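Local coordinates for protein DNA polymerase (Pyrobaculum calidifontis, PDB 5MDN) that probably extends DNA chains from deoxyribonucleoside triphosphates, as a family B DNA polymerase that also carries an exonuclease domain, at residues A[297-311]-A[332-346]. Numbering follows the deposited sequence.
Sequences AEYFGVMKRSERVLI and YVLDDVRSTLGLAEK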
ATOM      1  N   ALA A 297       2.197  14.790  -5.135  1.00 61.87           N
ATOM      2  CA  ALA A 297       2.523  15.235  -6.486  1.00 61.62           C
ATOM      3  C   ALA A 297       3.810  16.050  -6.511  1.00 63.98           C
ATOM      4  O   ALA A 297       4.622  15.913  -7.434  1.00 63.25           O
ATOM      5  CB  ALA A 297       1.365  16.051  -7.059  1.00 61.59           C
ATOM      6  N   GLU A 298       4.013  16.907  -5.508  1.00 65.46           N
ATOM      7  CA  GLU A 298       5.231  17.709  -5.453  1.00 67.10           C
ATOM      8  C   GLU A 298       6.456  16.844  -5.181  1.00 67.75           C
ATOM      9  O   GLU A 298       7.513  17.047  -5.794  1.00 75.73           O
ATOM     10  CB  GLU A 298       5.101  18.792  -4.385  1.00 70.31           C
ATOM     11  CG  GLU A 298       6.105  19.924  -4.536  1.00 73.47           C
ATOM     12  CD  GLU A 298       6.206  20.783  -3.290  1.00 77.61           C
ATOM     13  OE1 GLU A 298       5.156  21.258  -2.810  1.00 79.36           O
ATOM     14  OE2 GLU A 298       7.335  20.987  -2.793  1.00 80.83           O
ATOM     15  N   TYR A 299       6.346  15.898  -4.242  1.00 63.87           N
ATOM     16  CA  TYR A 299       7.487  15.053  -3.894  1.00 62.02           C
ATOM     17  C   TYR A 299       8.032  14.322  -5.115  1.00 61.15           C
ATOM     18  O   TYR A 299       9.251  14.252  -5.312  1.00 59.49           O
ATOM     19  CB  TYR A 299       7.087  14.054  -2.809  1.00 62.42           C
ATOM     20  CG  TYR A 299       8.264  13.423  -2.096  1.00 62.55           C
ATOM     21  CD1 TYR A 299       8.939  14.108  -1.092  1.00 63.08           C
ATOM     22  CD2 TYR A 299       8.703  12.149  -2.430  1.00 62.34           C
ATOM     23  CE1 TYR A 299      10.017  13.538  -0.439  1.00 63.32           C
ATOM     24  CE2 TYR A 299       9.779  11.572  -1.783  1.00 64.02           C
ATOM     25  CZ  TYR A 299      10.433  12.272  -0.788  1.00 64.48           C
ATOM     26  OH  TYR A 299      11.505  11.700  -0.143  1.00 62.09           O
ATOM     27  N   PHE A 300       7.148  13.771  -5.941  1.00 63.02           N
ATOM     28  CA  PHE A 300       7.556  13.062  -7.144  1.00 60.19           C
ATOM     29  C   PHE A 300       7.734  13.987  -8.341  1.00 60.10           C
ATOM     30  O   PHE A 300       8.035  13.505  -9.439  1.00 58.95           O
ATOM     31  CB  PHE A 300       6.539  11.963  -7.478  1.00 57.76           C
ATOM     32  CG  PHE A 300       6.516  10.836  -6.484  1.00 58.60           C
ATOM     33  CD1 PHE A 300       5.867  10.976  -5.268  1.00 59.66           C
ATOM     34  CD2 PHE A 300       7.150   9.637  -6.764  1.00 61.89           C
ATOM     35  CE1 PHE A 300       5.850   9.940  -4.352  1.00 62.89           C
ATOM     36  CE2 PHE A 300       7.135   8.599  -5.854  1.00 64.15           C
ATOM     37  CZ  PHE A 300       6.486   8.751  -4.646  1.00 64.93           C
ATOM     38  N   GLY A 301       7.558  15.292  -8.156  1.00 58.38           N
ATOM     39  CA  GLY A 301       7.891  16.256  -9.191  1.00 61.97           C
ATOM     40  C   GLY A 301       6.989  16.259 -10.404  1.00 65.19           C
ATOM     41  O   GLY A 301       7.478  16.410 -11.531  1.00 70.86           O
ATOM     42  N   VAL A 302       5.682  16.090 -10.212  1.00 62.86           N
ATOM     43  CA  VAL A 302       4.760  16.134 -11.342  1.00 61.62           C
ATOM     44  C   VAL A 302       4.073  17.496 -11.383  1.00 60.55           C
ATOM     45  O   VAL A 302       3.693  17.976 -12.457  1.00 59.47           O
ATOM     46  CB  VAL A 302       3.738  14.980 -11.286  1.00 60.80           C
ATOM     47  CG1 VAL A 302       4.443  13.661 -11.004  1.00 61.14           C
ATOM     48  CG2 VAL A 302       2.659  15.240 -10.249  1.00 58.81           C
ATOM     49  N   MET A 303       3.893  18.121 -10.218  1.00 57.82           N
ATOM     50  CA  MET A 303       3.276  19.440 -10.162  1.00 63.66           C
ATOM     51  C   MET A 303       3.730  20.180  -8.914  1.00 67.19           C
ATOM     52  O   MET A 303       3.677  19.628  -7.811  1.00 68.84           O
ATOM     53  CB  MET A 303       1.748  19.335 -10.168  1.00 67.18           C
ATOM     54  CG  MET A 303       1.046  20.642 -10.491  1.00 71.45           C
ATOM     55  SD  MET A 303      -0.701  20.423 -10.879  1.00 79.37           S
ATOM     56  CE  MET A 303      -0.586  19.543 -12.432  1.00 77.03           C
ATOM     57  N   LYS A 304       4.167  21.425  -9.089  1.00 70.06           N
ATOM     58  CA  LYS A 304       4.644  22.210  -7.961  1.00 69.41           C
ATOM     59  C   LYS A 304       3.444  22.809  -7.238  1.00 67.93           C
ATOM     60  O   LYS A 304       2.584  23.443  -7.856  1.00 67.77           O
ATOM     61  CB  LYS A 304       5.611  23.302  -8.412  1.00 73.53           C
ATOM     62  CG  LYS A 304       6.629  23.666  -7.338  1.00 74.95           C
ATOM     63  CD  LYS A 304       7.973  24.043  -7.931  1.00 75.04           C
ATOM     64  CE  LYS A 304       9.105  23.373  -7.166  1.00 75.63           C
ATOM     65  NZ  LYS A 304      10.440  23.681  -7.744  1.00 77.45           N
ATOM     66  N   ARG A 305       3.390  22.589  -5.924  1.00 70.68           N
ATOM     67  CA  ARG A 305       2.273  23.060  -5.113  1.00 72.95           C
ATOM     68  C   ARG A 305       2.108  24.574  -5.182  1.00 77.31           C
ATOM     69  O   ARG A 305       0.979  25.077  -5.142  1.00 70.48           O
ATOM     70  CB  ARG A 305       2.476  22.590  -3.675  1.00 72.66           C
ATOM     71  CG  ARG A 305       1.279  22.692  -2.763  1.00 74.31           C
ATOM     72  CD  ARG A 305       1.440  21.700  -1.618  1.00 74.70           C
ATOM     73  NE  ARG A 305       0.592  22.012  -0.475  1.00 74.05           N
ATOM     74  CZ  ARG A 305       0.927  22.881   0.474  1.00 76.57           C
ATOM     75  NH1 ARG A 305       2.090  23.515   0.409  1.00 74.34           N
ATOM     76  NH2 ARG A 305       0.104  23.115   1.486  1.00 80.99           N
ATOM     77  N   SER A 306       3.211  25.315  -5.298  1.00 82.93           N
ATOM     78  CA  SER A 306       3.127  26.768  -5.408  1.00 80.26           C
ATOM     79  C   SER A 306       2.748  27.257  -6.801  1.00 78.85           C
ATOM     80  O   SER A 306       2.366  28.422  -6.943  1.00 83.99           O
ATOM     81  CB  SER A 306       4.454  27.404  -4.993  1.00 80.68           C
ATOM     82  OG  SER A 306       5.514  26.963  -5.823  1.00 78.00           O
ATOM     83  N   GLU A 307       2.842  26.411  -7.827  1.00 76.02           N
ATOM     84  CA  GLU A 307       2.396  26.765  -9.170  1.00 76.36           C
ATOM     85  C   GLU A 307       1.006  26.215  -9.477  1.00 71.48           C
ATOM     86  O   GLU A 307       0.679  25.968 -10.642  1.00 72.80           O
ATOM     87  CB  GLU A 307       3.396  26.283 -10.222  1.00 81.53           C
ATOM     88  CG  GLU A 307       4.822  26.773 -10.027  1.00 87.23           C
ATOM     89  CD  GLU A 307       5.763  26.240 -11.095  1.00 90.46           C
ATOM     90  OE1 GLU A 307       5.266  25.782 -12.153  1.00 91.88           O
ATOM     91  OE2 GLU A 307       6.994  26.280 -10.878  1.00 94.55           O
ATOM     92  N   ARG A 308       0.186  26.009  -8.448  1.00 70.83           N
ATOM     93  CA  ARG A 308      -1.042  25.237  -8.569  1.00 71.36           C
ATOM     94  C   ARG A 308      -2.138  25.870  -7.723  1.00 68.67           C
ATOM     95  O   ARG A 308      -1.880  26.419  -6.650  1.00 69.52           O
ATOM     96  CB  ARG A 308      -0.835  23.774  -8.136  1.00 74.31           C
ATOM     97  CG  ARG A 308      -2.119  22.961  -8.120  1.00 74.49           C
ATOM     98  CD  ARG A 308      -2.289  22.245  -6.793  1.00 75.51           C
ATOM     99  NE  ARG A 308      -3.411  21.309  -6.810  1.00 76.93           N
ATOM    100  CZ  ARG A 308      -3.318  20.019  -7.109  1.00 76.70           C
ATOM    101  NH1 ARG A 308      -2.144  19.488  -7.419  1.00 75.81           N
ATOM    102  NH2 ARG A 308      -4.404  19.259  -7.094  1.00 76.71           N
ATOM    103  N   VAL A 309      -3.369  25.793  -8.233  1.00 71.89           N
ATOM    104  CA  VAL A 309      -4.526  26.295  -7.507  1.00 72.46           C
ATOM    105  C   VAL A 309      -4.836  25.358  -6.348  1.00 72.86           C
ATOM    106  O   VAL A 309      -4.789  24.128  -6.490  1.00 74.61           O
ATOM    107  CB  VAL A 309      -5.725  26.431  -8.460  1.00 71.57           C
ATOM    108  CG1 VAL A 309      -6.955  26.914  -7.717  1.00 70.32           C
ATOM    109  CG2 VAL A 309      -5.386  27.368  -9.611  1.00 73.70           C
ATOM    110  N   LEU A 310      -5.170  25.932  -5.194  1.00 72.70           N
ATOM    111  CA  LEU A 310      -5.452  25.149  -3.992  1.00 73.04           C
ATOM    112  C   LEU A 310      -6.673  25.725  -3.289  1.00 73.61           C
ATOM    113  O   LEU A 310      -6.637  26.855  -2.793  1.00 74.56           O
ATOM    114  CB  LEU A 310      -4.249  25.128  -3.049  1.00 73.40           C
ATOM    115  CG  LEU A 310      -3.094  24.208  -3.444  1.00 75.46           C
ATOM    116  CD1 LEU A 310      -1.948  24.343  -2.460  1.00 75.05           C
ATOM    117  CD2 LEU A 310      -3.581  22.771  -3.503  1.00 75.73           C
ATOM    118  N   ILE A 311      -7.747  24.944  -3.248  1.00 78.65           N
ATOM    119  CA  ILE A 311      -8.964  25.301  -2.522  1.00 79.41           C
ATOM    120  C   ILE A 311      -8.970  24.544  -1.197  1.00 81.52           C
ATOM    121  O   ILE A 311      -8.607  23.357  -1.164  1.00 80.04           O
ATOM    122  CB  ILE A 311     -10.227  24.985  -3.346  1.00 80.81           C
ATOM    123  CG1 ILE A 311     -10.579  26.119  -4.319  1.00 79.47           C
ATOM    124  CG2 ILE A 311     -11.417  24.673  -2.441  1.00 82.90           C
ATOM    125  CD1 ILE A 311      -9.554  26.384  -5.380  1.00 79.91           C
ATOM    126  N   TYR A 332      -8.836  23.740  -9.950  1.00 78.81           N
ATOM    127  CA  TYR A 332      -8.480  22.864  -8.839  1.00 74.81           C
ATOM    128  C   TYR A 332      -8.727  21.406  -9.209  1.00 69.85           C
ATOM    129  O   TYR A 332      -7.892  20.533  -8.943  1.00 72.33           O
ATOM    130  CB  TYR A 332      -9.278  23.257  -7.594  1.00 74.64           C
ATOM    131  CG  TYR A 332      -9.106  22.328  -6.409  1.00 75.87           C
ATOM    132  CD1 TYR A 332      -7.964  22.381  -5.616  1.00 75.11           C
ATOM    133  CD2 TYR A 332     -10.091  21.407  -6.077  1.00 75.66           C
ATOM    134  CE1 TYR A 332      -7.808  21.534  -4.532  1.00 74.91           C
ATOM    135  CE2 TYR A 332      -9.944  20.559  -4.996  1.00 76.16           C
ATOM    136  CZ  TYR A 332      -8.800  20.627  -4.227  1.00 74.80           C
ATOM    137  OH  TYR A 332      -8.645  19.785  -3.150  1.00 73.04           O
ATOM    138  N   VAL A 333      -9.882  21.126  -9.817  1.00 69.33           N
ATOM    139  CA  VAL A 333     -10.201  19.764 -10.231  1.00 68.44           C
ATOM    140  C   VAL A 333      -9.269  19.308 -11.352  1.00 68.95           C
ATOM    141  O   VAL A 333      -8.834  18.150 -11.378  1.00 72.67           O
ATOM    142  CB  VAL A 333     -11.684  19.676 -10.635  1.00 70.06           C
ATOM    143  CG1 VAL A 333     -11.969  18.387 -11.365  1.00 70.74           C
ATOM    144  CG2 VAL A 333     -12.573  19.804  -9.412  1.00 70.04           C
ATOM    145  N   LEU A 334      -8.937  20.206 -12.288  1.00 67.76           N
ATOM    146  CA  LEU A 334      -8.025  19.832 -13.369  1.00 70.22           C
ATOM    147  C   LEU A 334      -6.619  19.567 -12.846  1.00 69.80           C
ATOM    148  O   LEU A 334      -5.955  18.626 -13.293  1.00 68.05           O
ATOM    149  CB  LEU A 334      -7.981  20.911 -14.453  1.00 72.32           C
ATOM    150  CG  LEU A 334      -9.026  20.918 -15.573  1.00 72.96           C
ATOM    151  CD1 LEU A 334      -9.129  19.541 -16.219  1.00 73.46           C
ATOM    152  CD2 LEU A 334     -10.382  21.393 -15.098  1.00 73.52           C
ATOM    153  N   ASP A 335      -6.145  20.386 -11.905  1.00 68.84           N
ATOM    154  CA  ASP A 335      -4.833  20.138 -11.319  1.00 70.80           C
ATOM    155  C   ASP A 335      -4.807  18.831 -10.536  1.00 65.97           C
ATOM    156  O   ASP A 335      -3.755  18.191 -10.435  1.00 64.07           O
ATOM    157  CB  ASP A 335      -4.424  21.311 -10.428  1.00 78.53           C
ATOM    158  CG  ASP A 335      -4.037  22.540 -11.228  1.00 85.69           C
ATOM    159  OD1 ASP A 335      -3.660  22.385 -12.409  1.00 88.39           O
ATOM    160  OD2 ASP A 335      -4.106  23.661 -10.679  1.00 83.79           O
ATOM    161  N   ASP A 336      -5.945  18.425  -9.971  1.00 66.50           N
ATOM    162  CA  ASP A 336      -6.032  17.114  -9.334  1.00 63.82           C
ATOM    163  C   ASP A 336      -5.830  15.994 -10.348  1.00 62.31           C
ATOM    164  O   ASP A 336      -4.955  15.137 -10.183  1.00 61.00           O
ATOM    165  CB  ASP A 336      -7.380  16.963  -8.625  1.00 64.65           C
ATOM    166  CG  ASP A 336      -7.408  17.634  -7.266  1.00 67.17           C
ATOM    167  OD1 ASP A 336      -6.325  17.848  -6.684  1.00 68.73           O
ATOM    168  OD2 ASP A 336      -8.513  17.940  -6.772  1.00 73.18           O
ATOM    169  N   VAL A 337      -6.642  15.984 -11.410  1.00 59.92           N
ATOM    170  CA  VAL A 337      -6.596  14.883 -12.370  1.00 61.74           C
ATOM    171  C   VAL A 337      -5.298  14.903 -13.172  1.00 61.99           C
ATOM    172  O   VAL A 337      -4.785  13.846 -13.558  1.00 64.79           O
ATOM    173  CB  VAL A 337      -7.839  14.913 -13.282  1.00 64.05           C
ATOM    174  CG1 VAL A 337      -7.791  16.093 -14.248  1.00 65.63           C
ATOM    175  CG2 VAL A 337      -7.980  13.599 -14.037  1.00 65.70           C
ATOM    176  N   ARG A 338      -4.739  16.089 -13.435  1.00 63.40           N
ATOM    177  CA  ARG A 338      -3.447  16.151 -14.111  1.00 60.82           C
ATOM    178  C   ARG A 338      -2.338  15.595 -13.227  1.00 58.34           C
ATOM    179  O   ARG A 338      -1.420  14.928 -13.718  1.00 57.55           O
ATOM    180  CB  ARG A 338      -3.135  17.584 -14.539  1.00 63.30           C
ATOM    181  CG  ARG A 338      -3.798  17.984 -15.850  1.00 66.28           C
ATOM    182  CD  ARG A 338      -4.129  19.468 -15.897  1.00 70.84           C
ATOM    183  NE  ARG A 338      -4.099  19.988 -17.263  1.00 75.63           N
ATOM    184  CZ  ARG A 338      -4.657  21.133 -17.639  1.00 77.68           C
ATOM    185  NH1 ARG A 338      -5.298  21.884 -16.754  1.00 75.09           N
ATOM    186  NH2 ARG A 338      -4.579  21.527 -18.904  1.00 80.31           N
ATOM    187  N   SER A 339      -2.399  15.868 -11.921  1.00 60.42           N
ATOM    188  CA  SER A 339      -1.451  15.257 -10.994  1.00 60.70           C
ATOM    189  C   SER A 339      -1.668  13.750 -10.896  1.00 58.73           C
ATOM    190  O   SER A 339      -0.702  12.982 -10.811  1.00 58.13           O
ATOM    191  CB  SER A 339      -1.569  15.909  -9.619  1.00 61.53           C
ATOM    192  OG  SER A 339      -1.182  17.271  -9.665  1.00 62.41           O
ATOM    193  N   THR A 340      -2.931  13.313 -10.890  1.00 58.49           N
ATOM    194  CA  THR A 340      -3.230  11.888 -10.772  1.00 55.13           C
ATOM    195  C   THR A 340      -2.640  11.104 -11.938  1.00 53.40           C
ATOM    196  O   THR A 340      -1.988  10.072 -11.741  1.00 53.92           O
ATOM    197  CB  THR A 340      -4.741  11.674 -10.687  1.00 55.27           C
ATOM    198  OG1 THR A 340      -5.255  12.329  -9.521  1.00 56.31           O
ATOM    199  CG2 THR A 340      -5.065  10.188 -10.612  1.00 55.31           C
ATOM    200  N   LEU A 341      -2.858  11.579 -13.166  1.00 52.57           N
ATOM    201  CA  LEU A 341      -2.246  10.926 -14.317  1.00 56.71           C
ATOM    202  C   LEU A 341      -0.735  11.110 -14.322  1.00 57.73           C
ATOM    203  O   LEU A 341      -0.005  10.237 -14.808  1.00 59.73           O
ATOM    204  CB  LEU A 341      -2.855  11.459 -15.615  1.00 59.17           C
ATOM    205  CG  LEU A 341      -2.466  10.694 -16.883  1.00 61.84           C
ATOM    206  CD1 LEU A 341      -2.868   9.233 -16.763  1.00 62.22           C
ATOM    207  CD2 LEU A 341      -3.093  11.323 -18.117  1.00 64.06           C
ATOM    208  N   GLY A 342      -0.247  12.235 -13.794  1.00 56.30           N
ATOM    209  CA  GLY A 342       1.189  12.420 -13.667  1.00 57.15           C
ATOM    210  C   GLY A 342       1.823  11.407 -12.733  1.00 57.18           C
ATOM    211  O   GLY A 342       2.844  10.796 -13.061  1.00 59.62           O
ATOM    212  N   LEU A 343       1.234  11.233 -11.546  1.00 52.04           N
ATOM    213  CA  LEU A 343       1.706  10.202 -10.624  1.00 54.81           C
ATOM    214  C   LEU A 343       1.662   8.821 -11.265  1.00 56.72           C
ATOM    215  O   LEU A 343       2.592   8.023 -11.102  1.00 58.96           O
ATOM    216  CB  LEU A 343       0.872  10.212  -9.343  1.00 56.20           C
ATOM    217  CG  LEU A 343       1.299  11.150  -8.215  1.00 59.26           C
ATOM    218  CD1 LEU A 343       0.200  11.257  -7.170  1.00 59.69           C
ATOM    219  CD2 LEU A 343       2.593  10.665  -7.582  1.00 61.19           C
ATOM    220  N   ALA A 344       0.574   8.514 -11.980  1.00 56.88           N
ATOM    221  CA  ALA A 344       0.442   7.209 -12.620  1.00 57.21           C
ATOM    222  C   ALA A 344       1.601   6.933 -13.570  1.00 57.38           C
ATOM    223  O   ALA A 344       2.162   5.831 -13.572  1.00 55.64           O
ATOM    224  CB  ALA A 344      -0.890   7.124 -13.361  1.00 58.20           C
ATOM    225  N   GLU A 345       1.985   7.925 -14.377  1.00 56.27           N
ATOM    226  CA  GLU A 345       3.105   7.741 -15.295  1.00 58.28           C
ATOM    227  C   GLU A 345       4.385   7.349 -14.564  1.00 56.92           C
ATOM    228  O   GLU A 345       5.234   6.651 -15.131  1.00 55.37           O
ATOM    229  CB  GLU A 345       3.323   9.015 -16.108  1.00 62.08           C
ATOM    230  CG  GLU A 345       2.200   9.312 -17.092  1.00 66.46           C
ATOM    231  CD  GLU A 345       2.115  10.783 -17.463  1.00 70.56           C
ATOM    232  OE1 GLU A 345       3.112  11.508 -17.259  1.00 75.52           O
ATOM    233  OE2 GLU A 345       1.051  11.212 -17.962  1.00 70.59           O
ATOM    234  N   LYS A 346       4.544   7.783 -13.315  1.00 58.45           N
ATOM    235  CA  LYS A 346       5.726   7.442 -12.531  1.00 58.52           C
ATOM    236  C   LYS A 346       5.570   6.136 -11.756  1.00 56.39           C
ATOM    237  O   LYS A 346       6.530   5.367 -11.648  1.00 55.25           O
ATOM    238  CB  LYS A 346       6.060   8.580 -11.563  1.00 61.15           C
ATOM    239  CG  LYS A 346       6.306   9.918 -12.238  1.00 62.95           C
ATOM    240  CD  LYS A 346       7.398  10.698 -11.522  1.00 63.93           C
ATOM    241  CE  LYS A 346       7.810  11.931 -12.308  1.00 64.08           C
ATOM    242  NZ  LYS A 346       8.311  11.572 -13.661  1.00 64.30           N
TER
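R308 lays its guanidinium against helix 326-356, with CB of D335 over one face, 3.7 Å from R308 CZ, and the D336 carboxylate at its edge, the two planes 53° apart. R308 NH2 and D336 OD1 form a salt bridge, modelled too short to trust its geometry, while R308 NH1 gives a weak hydrogen bond to S339 OG (3.3 Å). R308 CG stands anti to its own N (chi1 175°), and a bend at chi2 carries the group past D335 toward D336. D335 OD2 instead accepts a weak hydrogen bond from V309 N (3.3 Å). I311 CB sits over the Y332 ring, 4.2 Å from its centroid, in a CH-pi contact; D336 OD2 lies over the opposite face. M303 brings SD alongside S339 OG, whose hydroxyl bonds back to D335 O. After the Schellman turn at G301, V302 packs CG1 on G342, and L343 CD2 meets F300 CD1 at 4.0 Å. Y332 and D336 probably form the Y-x-x-x-D pattern of Exo III. D336 neighbours D169, a magnesium-binding residue without its metal here; its side chain lies about 5 Å from a bound magnesium ion. R308 may act from the second shell, holding the D336 carboxylate in place.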